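Local coordinates for protein beta-1,3-1,4-glucanase (PDB 5H4R) that probably hydrolyses mixed-linkage beta-1,3-1,4-glucans as a family 5 glycoside hydrolase and is held here with a cello-oligosaccharide in its cleft, at residues Y149-Q154 / P189-S194; F196-D201 / G241-P246. The protein carries 1 engineered substitution. All coordinates share one frame; numbering follows the deposited sequence.

Contact 1 of 2, residues Y149-Q154 / P189-S194; sequences YYPNSQ and PRLTGS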
loop_
_atom_site.group_PDB
_atom_site.type_symbol
_atom_site.label_atom_id
_atom_site.label_comp_id
_atom_site.label_asym_id
_atom_site.label_seq_id
_atom_site.Cartn_x
_atom_site.Cartn_y
_atom_site.Cartn_z
ATOM N N TYR A 149 -4.264 7.298 15.346
ATOM C CA TYR A 149 -2.922 6.708 15.247
ATOM C C TYR A 149 -1.912 7.851 15.218
ATOM O O TYR A 149 -1.901 8.650 14.276
ATOM C CB TYR A 149 -2.792 5.828 13.996
ATOM C CG TYR A 149 -1.497 5.042 13.918
ATOM C CD1 TYR A 149 -0.271 5.688 13.784
ATOM C CD2 TYR A 149 -1.497 3.644 14.013
ATOM C CE1 TYR A 149 0.911 4.981 13.732
ATOM C CE2 TYR A 149 -0.314 2.935 13.951
ATOM C CZ TYR A 149 0.877 3.605 13.804
ATOM O OH TYR A 149 2.050 2.885 13.748
ATOM N N TYR A 150 -1.085 7.960 16.253
ATOM C CA TYR A 150 -0.013 8.946 16.193
ATOM C C TYR A 150 1.248 8.404 16.873
ATOM O O TYR A 150 1.221 8.073 18.069
ATOM C CB TYR A 150 -0.443 10.279 16.817
ATOM C CG TYR A 150 0.301 11.444 16.223
ATOM C CD1 TYR A 150 0.054 11.851 14.902
ATOM C CD2 TYR A 150 1.301 12.100 16.936
ATOM C CE1 TYR A 150 0.744 12.899 14.335
ATOM C CE2 TYR A 150 2.001 13.140 16.380
ATOM C CZ TYR A 150 1.716 13.547 15.081
ATOM O OH TYR A 150 2.456 14.581 14.567
ATOM N N PRO A 151 2.387 8.318 16.155
ATOM C CA PRO A 151 3.550 7.582 16.696
ATOM C C PRO A 151 4.540 8.435 17.481
ATOM O O PRO A 151 5.667 8.700 17.043
ATOM C CB PRO A 151 4.181 7.010 15.428
ATOM C CG PRO A 151 3.955 8.108 14.405
ATOM C CD PRO A 151 2.568 8.631 14.716
ATOM N N ASN A 152 4.139 8.882 18.670
ATOM C CA ASN A 152 5.104 9.441 19.597
ATOM C C ASN A 152 4.677 9.113 21.019
ATOM O O ASN A 152 3.581 8.596 21.262
ATOM C CB ASN A 152 5.323 10.950 19.358
ATOM C CG ASN A 152 4.113 11.819 19.670
ATOM O OD1 ASN A 152 3.087 11.372 20.198
ATOM N ND2 ASN A 152 4.250 13.112 19.345
ATOM N N SER A 153 5.581 9.385 21.961
ATOM C CA SER A 153 5.319 9.005 23.349
ATOM C C SER A 153 4.122 9.758 23.901
ATOM O O SER A 153 3.328 9.191 24.661
ATOM C CB SER A 153 6.565 9.238 24.211
ATOM O OG SER A 153 7.531 8.228 23.945
ATOM N N GLN A 154 3.963 11.027 23.513
ATOM C CA GLN A 154 2.868 11.842 24.030
ATOM C C GLN A 154 1.514 11.219 23.736
ATOM O O GLN A 154 0.593 11.309 24.559
ATOM C CB GLN A 154 2.927 13.252 23.437
ATOM C CG GLN A 154 1.764 14.141 23.845
ATOM C CD GLN A 154 1.887 15.552 23.298
ATOM O OE1 GLN A 154 2.757 15.840 22.469
ATOM N NE2 GLN A 154 1.011 16.440 23.760
ATOM N N PRO A 189 2.757 5.543 8.737
ATOM C CA PRO A 189 2.813 6.109 10.092
ATOM C C PRO A 189 3.964 7.095 10.204
ATOM O O PRO A 189 5.094 6.788 9.825
ATOM C CB PRO A 189 3.026 4.881 10.987
ATOM C CG PRO A 189 3.706 3.905 10.121
ATOM C CD PRO A 189 3.163 4.130 8.707
ATOM N N ARG A 190 3.669 8.288 10.720
ATOM C CA ARG A 190 4.648 9.367 10.715
ATOM C C ARG A 190 4.156 10.496 11.610
ATOM O O ARG A 190 2.998 10.530 12.028
ATOM C CB ARG A 190 4.886 9.893 9.304
ATOM C CG ARG A 190 3.662 10.603 8.724
ATOM C CD ARG A 190 3.720 10.693 7.220
ATOM N NE ARG A 190 2.677 11.571 6.727
ATOM C CZ ARG A 190 1.419 11.201 6.512
ATOM N NH1 ARG A 190 1.028 9.953 6.755
ATOM N NH2 ARG A 190 0.536 12.084 6.086
ATOM N N LEU A 191 5.048 11.444 11.862
ATOM C CA LEU A 191 4.683 12.684 12.516
ATOM C C LEU A 191 4.214 13.598 11.400
ATOM O O LEU A 191 4.822 13.619 10.329
ATOM C CB LEU A 191 5.878 13.272 13.274
ATOM C CG LEU A 191 6.517 12.337 14.314
ATOM C CD1 LEU A 191 7.826 12.921 14.827
ATOM C CD2 LEU A 191 5.571 12.112 15.453
ATOM N N THR A 192 3.104 14.284 11.596
ATOM C CA THR A 192 2.565 15.135 10.541
ATOM C C THR A 192 2.771 16.611 10.863
ATOM O O THR A 192 2.883 17.009 12.019
ATOM C CB THR A 192 1.078 14.879 10.308
ATOM O OG1 THR A 192 0.363 15.199 11.505
ATOM C CG2 THR A 192 0.834 13.451 9.912
ATOM N N GLY A 193 2.818 17.426 9.812
ATOM C CA GLY A 193 3.010 18.851 9.972
ATOM C C GLY A 193 4.296 19.165 10.702
ATOM O O GLY A 193 4.295 19.844 11.731
ATOM N N SER A 194 5.404 18.629 10.188
ATOM C CA SER A 194 6.693 18.661 10.868
ATOM C C SER A 194 7.778 18.475 9.830
ATOM O O SER A 194 7.569 17.791 8.826
ATOM C CB SER A 194 6.793 17.550 11.919
ATOM O OG SER A 194 8.137 17.166 12.151
#

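Contact 2 of 2, residues F196-D201 / G241-P246; sequences FEWWLD and GYAAAP. With BGC (beta-D-glucopyranose), chain B.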
loop_
_atom_site.group_PDB
_atom_site.type_symbol
_atom_site.label_atom_id
_atom_site.label_comp_id
_atom_site.label_asym_id
_atom_site.label_seq_id
_atom_site.Cartn_x
_atom_site.Cartn_y
_atom_site.Cartn_z
ATOM N N PHE A 196 9.990 16.550 10.101
ATOM C CA PHE A 196 10.270 15.118 10.093
ATOM C C PHE A 196 9.166 14.274 9.475
ATOM O O PHE A 196 9.246 13.053 9.538
ATOM C CB PHE A 196 10.540 14.647 11.517
ATOM C CG PHE A 196 11.738 15.293 12.151
ATOM C CD1 PHE A 196 12.963 15.292 11.521
ATOM C CD2 PHE A 196 11.627 15.888 13.387
ATOM C CE1 PHE A 196 14.075 15.885 12.112
ATOM C CE2 PHE A 196 12.722 16.475 13.995
ATOM C CZ PHE A 196 13.954 16.472 13.357
ATOM N N GLU A 197 8.150 14.878 8.869
ATOM C CA GLU A 197 7.027 14.084 8.381
ATOM C C GLU A 197 7.487 13.018 7.390
ATOM O O GLU A 197 6.980 11.894 7.406
ATOM C CB GLU A 197 5.963 14.992 7.742
ATOM C CG GLU A 197 4.800 14.171 7.185
ATOM C CD GLU A 197 3.537 14.946 6.903
ATOM O OE1 GLU A 197 3.462 16.166 7.210
ATOM O OE2 GLU A 197 2.591 14.299 6.342
ATOM N N TRP A 198 8.417 13.361 6.497
ATOM C CA TRP A 198 8.845 12.439 5.452
ATOM C C TRP A 198 10.320 12.071 5.518
ATOM O O TRP A 198 10.801 11.355 4.630
ATOM C CB TRP A 198 8.543 13.020 4.059
ATOM C CG TRP A 198 7.080 13.349 3.883
ATOM C CD1 TRP A 198 6.526 14.594 3.825
ATOM C CD2 TRP A 198 5.982 12.421 3.784
ATOM N NE1 TRP A 198 5.167 14.504 3.653
ATOM C CE2 TRP A 198 4.802 13.180 3.664
ATOM C CE3 TRP A 198 5.883 11.028 3.808
ATOM C CZ2 TRP A 198 3.535 12.597 3.527
ATOM C CZ3 TRP A 198 4.623 10.445 3.686
ATOM C CH2 TRP A 198 3.465 11.231 3.540
ATOM N N TRP A 199 11.052 12.523 6.530
ATOM C CA TRP A 199 12.482 12.289 6.623
ATOM C C TRP A 199 12.856 12.278 8.095
ATOM O O TRP A 199 12.357 13.094 8.868
ATOM C CB TRP A 199 13.244 13.386 5.882
ATOM C CG TRP A 199 14.716 13.364 6.116
ATOM C CD1 TRP A 199 15.637 12.571 5.486
ATOM C CD2 TRP A 199 15.443 14.163 7.050
ATOM N NE1 TRP A 199 16.895 12.837 5.970
ATOM C CE2 TRP A 199 16.804 13.815 6.929
ATOM C CE3 TRP A 199 15.077 15.149 7.975
ATOM C CZ2 TRP A 199 17.799 14.415 7.701
ATOM C CZ3 TRP A 199 16.066 15.745 8.733
ATOM C CH2 TRP A 199 17.408 15.374 8.594
ATOM N N LEU A 200 13.736 11.361 8.471
ATOM C CA LEU A 200 14.228 11.271 9.835
ATOM C C LEU A 200 15.700 11.638 9.942
ATOM O O LEU A 200 16.506 11.332 9.063
ATOM C CB LEU A 200 14.051 9.859 10.384
ATOM C CG LEU A 200 12.631 9.347 10.446
ATOM C CD1 LEU A 200 12.631 7.939 11.016
ATOM C CD2 LEU A 200 11.745 10.261 11.282
ATOM N N ASP A 201 16.024 12.297 11.041
ATOM C CA ASP A 201 17.378 12.420 11.549
ATOM C C ASP A 201 17.477 11.481 12.748
ATOM O O ASP A 201 16.928 11.772 13.813
ATOM C CB ASP A 201 17.649 13.872 11.943
ATOM C CG ASP A 201 19.015 14.090 12.545
ATOM O OD1 ASP A 201 19.759 13.119 12.762
ATOM O OD2 ASP A 201 19.345 15.262 12.831
ATOM N N GLY A 241 7.598 0.513 8.166
ATOM C CA GLY A 241 8.330 1.437 9.000
ATOM C C GLY A 241 7.852 2.871 8.803
ATOM O O GLY A 241 6.817 3.142 8.196
ATOM N N TYR A 242 8.627 3.800 9.347
ATOM C CA TYR A 242 8.256 5.205 9.306
ATOM C C TYR A 242 7.939 5.655 7.882
ATOM O O TYR A 242 8.737 5.473 6.962
ATOM C CB TYR A 242 9.385 6.048 9.905
ATOM C CG TYR A 242 8.987 7.476 10.180
ATOM C CD1 TYR A 242 9.065 8.453 9.178
ATOM C CD2 TYR A 242 8.507 7.851 11.430
ATOM C CE1 TYR A 242 8.665 9.759 9.441
ATOM C CE2 TYR A 242 8.111 9.142 11.705
ATOM C CZ TYR A 242 8.207 10.097 10.716
ATOM O OH TYR A 242 7.807 11.363 11.002
ATOM N N ALA A 243 6.751 6.240 7.718
ATOM C CA ALA A 243 6.260 6.793 6.456
ATOM C C ALA A 243 6.164 5.743 5.354
ATOM O O ALA A 243 5.998 6.093 4.181
ATOM C CB ALA A 243 7.128 7.974 5.996
ATOM N N ALA A 244 6.230 4.463 5.715
ATOM C CA ALA A 244 6.309 3.350 4.763
ATOM C C ALA A 244 7.502 3.487 3.828
ATOM O O ALA A 244 7.535 2.870 2.764
ATOM C CB ALA A 244 5.022 3.194 3.939
ATOM N N ALA A 245 8.514 4.242 4.223
ATOM C CA ALA A 245 9.675 4.407 3.370
ATOM C C ALA A 245 10.567 3.170 3.425
ATOM O O ALA A 245 10.728 2.567 4.489
ATOM C CB ALA A 245 10.482 5.621 3.794
ATOM N N PRO A 246 11.185 2.792 2.305
ATOM C CA PRO A 246 12.209 1.729 2.371
ATOM C C PRO A 246 13.291 2.032 3.397
ATOM O O PRO A 246 13.741 1.134 4.136
ATOM C CB PRO A 246 12.775 1.685 0.949
ATOM C CG PRO A 246 11.805 2.444 0.101
ATOM C CD PRO A 246 11.070 3.393 0.972
HETATM C C2 BGC B . 3.282 12.174 -0.624
HETATM C C3 BGC B . 2.063 11.385 -0.150
HETATM C C4 BGC B . 2.192 9.912 -0.544
HETATM C C5 BGC B . 3.523 9.365 -0.016
HETATM C C6 BGC B . 3.976 8.025 -0.612
HETATM C C1 BGC B . 4.553 11.553 -0.041
HETATM O O1 BGC B . 5.752 12.184 -0.530
HETATM O O2 BGC B . 3.111 13.537 -0.211
HETATM O O3 BGC B . 0.883 11.930 -0.742
HETATM O O4 BGC B . 1.041 9.284 0.056
HETATM O O5 BGC B . 4.570 10.204 -0.467
HETATM O O6 BGC B . 5.347 7.725 -0.232
#

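Contact 1 of 2, residues Y149-Q154 / P189-S194
Tyr150 and Leu191, which touch across the contact, differ in first torsion: CG of Tyr150 stands anti to its backbone N (chi1 -153°), whereas CG of Leu191 is anti to its carbonyl carbon (chi1 -56°). The side chains cross at about a right angle, with Leu191 CD2 3.8 Å from Tyr150 CE2. Although the CB of Tyr150 points away from 189-194, its ring reaches back, and its hydroxyl accepts the one hydrogen bond between the segments, from Thr192 N to Tyr150 OH (3.1 Å, N-H...O angle 153°). Thr192 OG1 lies at the edge of the same ring, near its plane, 3.7 Å from Tyr150 CE1. The neighbouring Tyr149 sets CE1 3.5 Å from Pro189 CB. Between the two tyrosine contacts, Pro151 CD packs 3.3 Å from Arg190 O, a buried carbonyl oxygen with no hydrogen-bond partner. Pro151 is also the centre of an inverse gamma turn, closed by Asn152 N to Tyr150 O at 3.1 Å. Helix 205-226 backs both prolines through Ile214. The contact joins the loops that follow strands 135-139 and 181-184, adjacent in the eight-stranded parallel barrel: packing between consecutive beta-alpha loops of a TIM barrel.

Contact 2 of 2, residues F196-D201 / G241-P246
Tyr242 OH is gripped by two backbone groups of the loop after strand 181-184: it donates to Phe196 O at 2.7 Å and accepts from the backbone N of Leu191. The donor sits above the carbonyl plane of Phe196, 48° out of it, with a C=O...OH angle of 129°. With both its donor and acceptor roles used, this buried hydroxyl ties the end of the tyrosine to two points of one loop. The ring itself is held by Leu200, whose CD2 is 3.6 Å from the ring centroid and only 12° off the normal, a CH-pi contact over the face. Leu200 CD1 lies 3.8 Å from Tyr242 CG, near the start of the side chain. Glu197 O adds a close approach of 3.4 Å to Tyr242 CE1.

The next residue, Ala243, brings its CB to 4.0 Å from Trp198 CE3. The indole of Trp198 comes nearer than its CB, which points away from 241-246. Glu197 CG packs on one indole face, and C1 of a bound glucose lies over the other, 3.8 Å from Trp198 CH2, the carbohydrate-aromatic stacking usual in glycan-binding clefts. Engineered Gln188 also hydrogen-bonds this sugar through NE2. Ala245 N bonds to Tyr242 O at 3.0 Å, closing the turn whose central residues, Ala243 and Ala244, both have positive phi.

Segment 241-246 leaves barrel strand 237-240 and leads into helix 247-250, while 196-201 belongs to the long loop between strand 181-184 and helix 205-226. That last helix underlies the contact, with Cys207 and Val211 against Leu200 and Ile214 against Tyr242.

Contacts 1 and 2, with centres about 11 Å apart, share the loop after strand 181-184: residues 189-194 face the preceding barrel loop and 196-201 the following one. Several polar pairs join them, among them Pro189 O and Ala243 N, 2.7 Å apart in a probable hydrogen bond, and the salt bridge from Arg190 NE to Glu197 OE2 at 2.8 Å. Arg190 NE also packs 3.3 Å from Trp198 CH2, placing the cation beside the indole that meets the glucose, while the Arg190 side chain lies about 6 Å from a bound glucose. Contact 2 thus supplies a pocket wall directly, and contact 1, centred farther from the middle of the chain, is joined to it through Pro189, Arg190 and Leu191.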